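Local coordinates for protein 2-keto acid:ferredoxin oxidoreductase subunit alpha (Pyrococcus furiosus, PDB 1YD7) that probably serves as the alpha subunit of a heterotetrameric enzyme that oxidises 2-oxoglutarate with CoA to succinyl-CoA and CO2, passing the electrons to ferredoxin, at residues A187-G190 against H191-E194. Sequence-based numbering, arbitrary orientation. Where two conformers were deposited one is given.
Sequences AEVG and HMRE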
ATOM      1  N   ALA A 187      -1.519  -7.032  12.524  1.00 43.65           N
ATOM      2  CA  ALA A 187      -1.769  -8.421  12.131  1.00 45.01           C
ATOM      3  C   ALA A 187      -3.219  -8.885  12.316  1.00 42.56           C
ATOM      4  O   ALA A 187      -3.667  -9.790  11.600  1.00 39.70           O
ATOM      5  CB  ALA A 187      -0.819  -9.371  12.871  1.00 46.85           C
ATOM      6  N   GLU A 188      -3.937  -8.260  13.250  1.00 42.92           N
ATOM      7  CA  GLU A 188      -5.341  -8.589  13.524  1.00 45.72           C
ATOM      8  C   GLU A 188      -6.194  -8.173  12.340  1.00 40.58           C
ATOM      9  O   GLU A 188      -6.886  -8.997  11.737  1.00 37.46           O
ATOM     10  CB  GLU A 188      -5.841  -7.893  14.804  1.00 48.82           C
ATOM     11  CG  GLU A 188      -6.803  -8.729  15.646  1.00 54.14           C
ATOM     12  CD  GLU A 188      -7.921  -7.916  16.323  1.00 55.87           C
ATOM     13  OE1 GLU A 188      -7.644  -6.797  16.803  1.00 60.82           O
ATOM     14  OE2 GLU A 188      -9.079  -8.415  16.384  1.00 58.54           O
ATOM     15  N   VAL A 189      -6.111  -6.895  11.982  1.00 39.29           N
ATOM     16  CA  VAL A 189      -6.803  -6.381  10.798  1.00 37.99           C
ATOM     17  C   VAL A 189      -6.382  -7.130   9.530  1.00 35.20           C
ATOM     18  O   VAL A 189      -7.224  -7.468   8.698  1.00 37.49           O
ATOM     19  CB  VAL A 189      -6.569  -4.879  10.618  1.00 41.47           C
ATOM     20  CG1 VAL A 189      -7.122  -4.405   9.297  1.00 43.10           C
ATOM     21  CG2 VAL A 189      -7.232  -4.113  11.754  1.00 43.70           C
ATOM     22  N   GLY A 190      -5.089  -7.392   9.387  1.00 30.59           N
ATOM     23  CA  GLY A 190      -4.584  -8.074   8.219  1.00 33.88           C
ATOM     24  C   GLY A 190      -5.161  -9.453   7.978  1.00 36.58           C
ATOM     25  O   GLY A 190      -5.275  -9.880   6.823  1.00 33.43           O
ATOM     26  N   HIS A 191      -5.530 -10.141   9.063  1.00 39.16           N
ATOM     27  CA  HIS A 191      -6.020 -11.521   8.983  1.00 40.12           C
ATOM     28  C   HIS A 191      -7.510 -11.686   9.221  1.00 39.58           C
ATOM     29  O   HIS A 191      -8.031 -12.774   8.989  1.00 39.13           O
ATOM     30  CB  HIS A 191      -5.204 -12.435   9.896  1.00 39.22           C
ATOM     31  CG  HIS A 191      -3.758 -12.480   9.520  1.00 40.32           C
ATOM     32  ND1 HIS A 191      -2.855 -11.524   9.935  1.00 40.07           N
ATOM     33  CD2 HIS A 191      -3.065 -13.341   8.737  1.00 39.45           C
ATOM     34  CE1 HIS A 191      -1.665 -11.807   9.438  1.00 41.37           C
ATOM     35  NE2 HIS A 191      -1.767 -12.896   8.696  1.00 39.94           N
HETATM   36  N   MSE A 192      -8.195 -10.613   9.616  1.00 40.63           N
HETATM   37  CA  MSE A 192      -9.656 -10.596   9.622  1.00 43.12           C
HETATM   38  C   MSE A 192     -10.134 -10.897   8.240  1.00 37.02           C
HETATM   39  O   MSE A 192      -9.462 -10.532   7.278  1.00 34.64           O
HETATM   40  CB  MSE A 192     -10.214  -9.226   9.935  1.00 47.20           C
HETATM   41  CG  MSE A 192      -9.874  -8.700  11.260  1.00 52.08           C
HETATM   42 SE   MSE A 192     -10.923  -7.106  11.624  1.00 59.53          SE
HETATM   43  CE  MSE A 192      -9.954  -6.691  13.233  1.00 53.17           C
ATOM     44  N   ARG A 193     -11.326 -11.483   8.147  1.00 32.71           N
ATOM     45  CA  ARG A 193     -11.942 -11.852   6.874  1.00 30.75           C
ATOM     46  C   ARG A 193     -13.296 -11.212   6.831  1.00 31.04           C
ATOM     47  O   ARG A 193     -14.019 -11.263   7.813  1.00 35.19           O
ATOM     48  CB  ARG A 193     -12.143 -13.363   6.769  0.50 31.09           C
ATOM     49  CG  ARG A 193     -10.897 -14.162   6.570  0.50 28.49           C
ATOM     50  CD  ARG A 193     -11.187 -15.663   6.420  0.50 25.61           C
ATOM     51  NE  ARG A 193      -9.952 -16.435   6.357  0.50 20.95           N
ATOM     52  CZ  ARG A 193      -9.179 -16.682   7.408  0.50 25.48           C
ATOM     53  NH1 ARG A 193      -9.505 -16.228   8.625  0.50 26.90           N
ATOM     54  NH2 ARG A 193      -8.059 -17.384   7.255  0.50 23.23           N
ATOM     55  N   GLU A 194     -13.651 -10.588   5.713  1.00 30.95           N
ATOM     56  CA  GLU A 194     -14.940  -9.933   5.599  1.00 32.45           C
ATOM     57  C   GLU A 194     -15.303  -9.928   4.152  1.00 32.49           C
ATOM     58  O   GLU A 194     -14.413  -9.910   3.295  1.00 36.29           O
ATOM     59  CB  GLU A 194     -14.881  -8.505   6.171  1.00 35.81           C
ATOM     60  CG  GLU A 194     -16.031  -7.607   5.742  1.00 37.83           C
ATOM     61  CD  GLU A 194     -16.017  -6.178   6.328  1.00 41.38           C
ATOM     62  OE1 GLU A 194     -15.065  -5.757   7.063  1.00 44.06           O
ATOM     63  OE2 GLU A 194     -17.015  -5.473   6.028  1.00 43.57           O
TER
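His191 turns its imidazole back over the short helix it ends and gives ND1 to the carbonyl O of Ala187, one turn earlier. The bond is short, 2.5 Å from ND1 to O, and nearly straight at 165°; the oxygen lies in the ring plane and the donor sits on a carbonyl lone pair. CG stands beside the backbone N and anti to the carbonyl carbon (chi1 -61°), which brings the ring back to the helix, and chi2 of 83° points ND1 at the oxygen. The backbone N of His191 adds a weak bond to that oxygen and a bond to Glu188 O, whose second donor is Met192 N at 3.0 Å. With NE2 hydrogen-bonded to Glu51 OE2, both ring nitrogens are engaged and the ring's rotation is probably fixed. Were a smaller alanine to stand here, Ala187 O would probably keep just the weak backbone bond from this residue, and Glu51 would lose its ring partner.

Met192, deposited as selenomethionine, suits its place by its long unbranched chain. Extended beyond CG, it runs back beside the helix until CE meets Val189 CG2 at 4.0 Å and lies 3.7 Å from Glu188 OE2; Val160 of helix 160-177 touches the same side chain. At the helix start Asp186 suits its place because its carboxylate OD1 can take a first-turn N-H, that of Val189. Met192 is the first residue to leave helical angles, so this is the C-terminal end of a short helix, where the histidine ring adds a side-chain donor to a last-turn carbonyl; it joins helix 187-191 to strand 193-198, which pairs antiparallel with strand 19-24 in this thiamine diphosphate-binding-type domain.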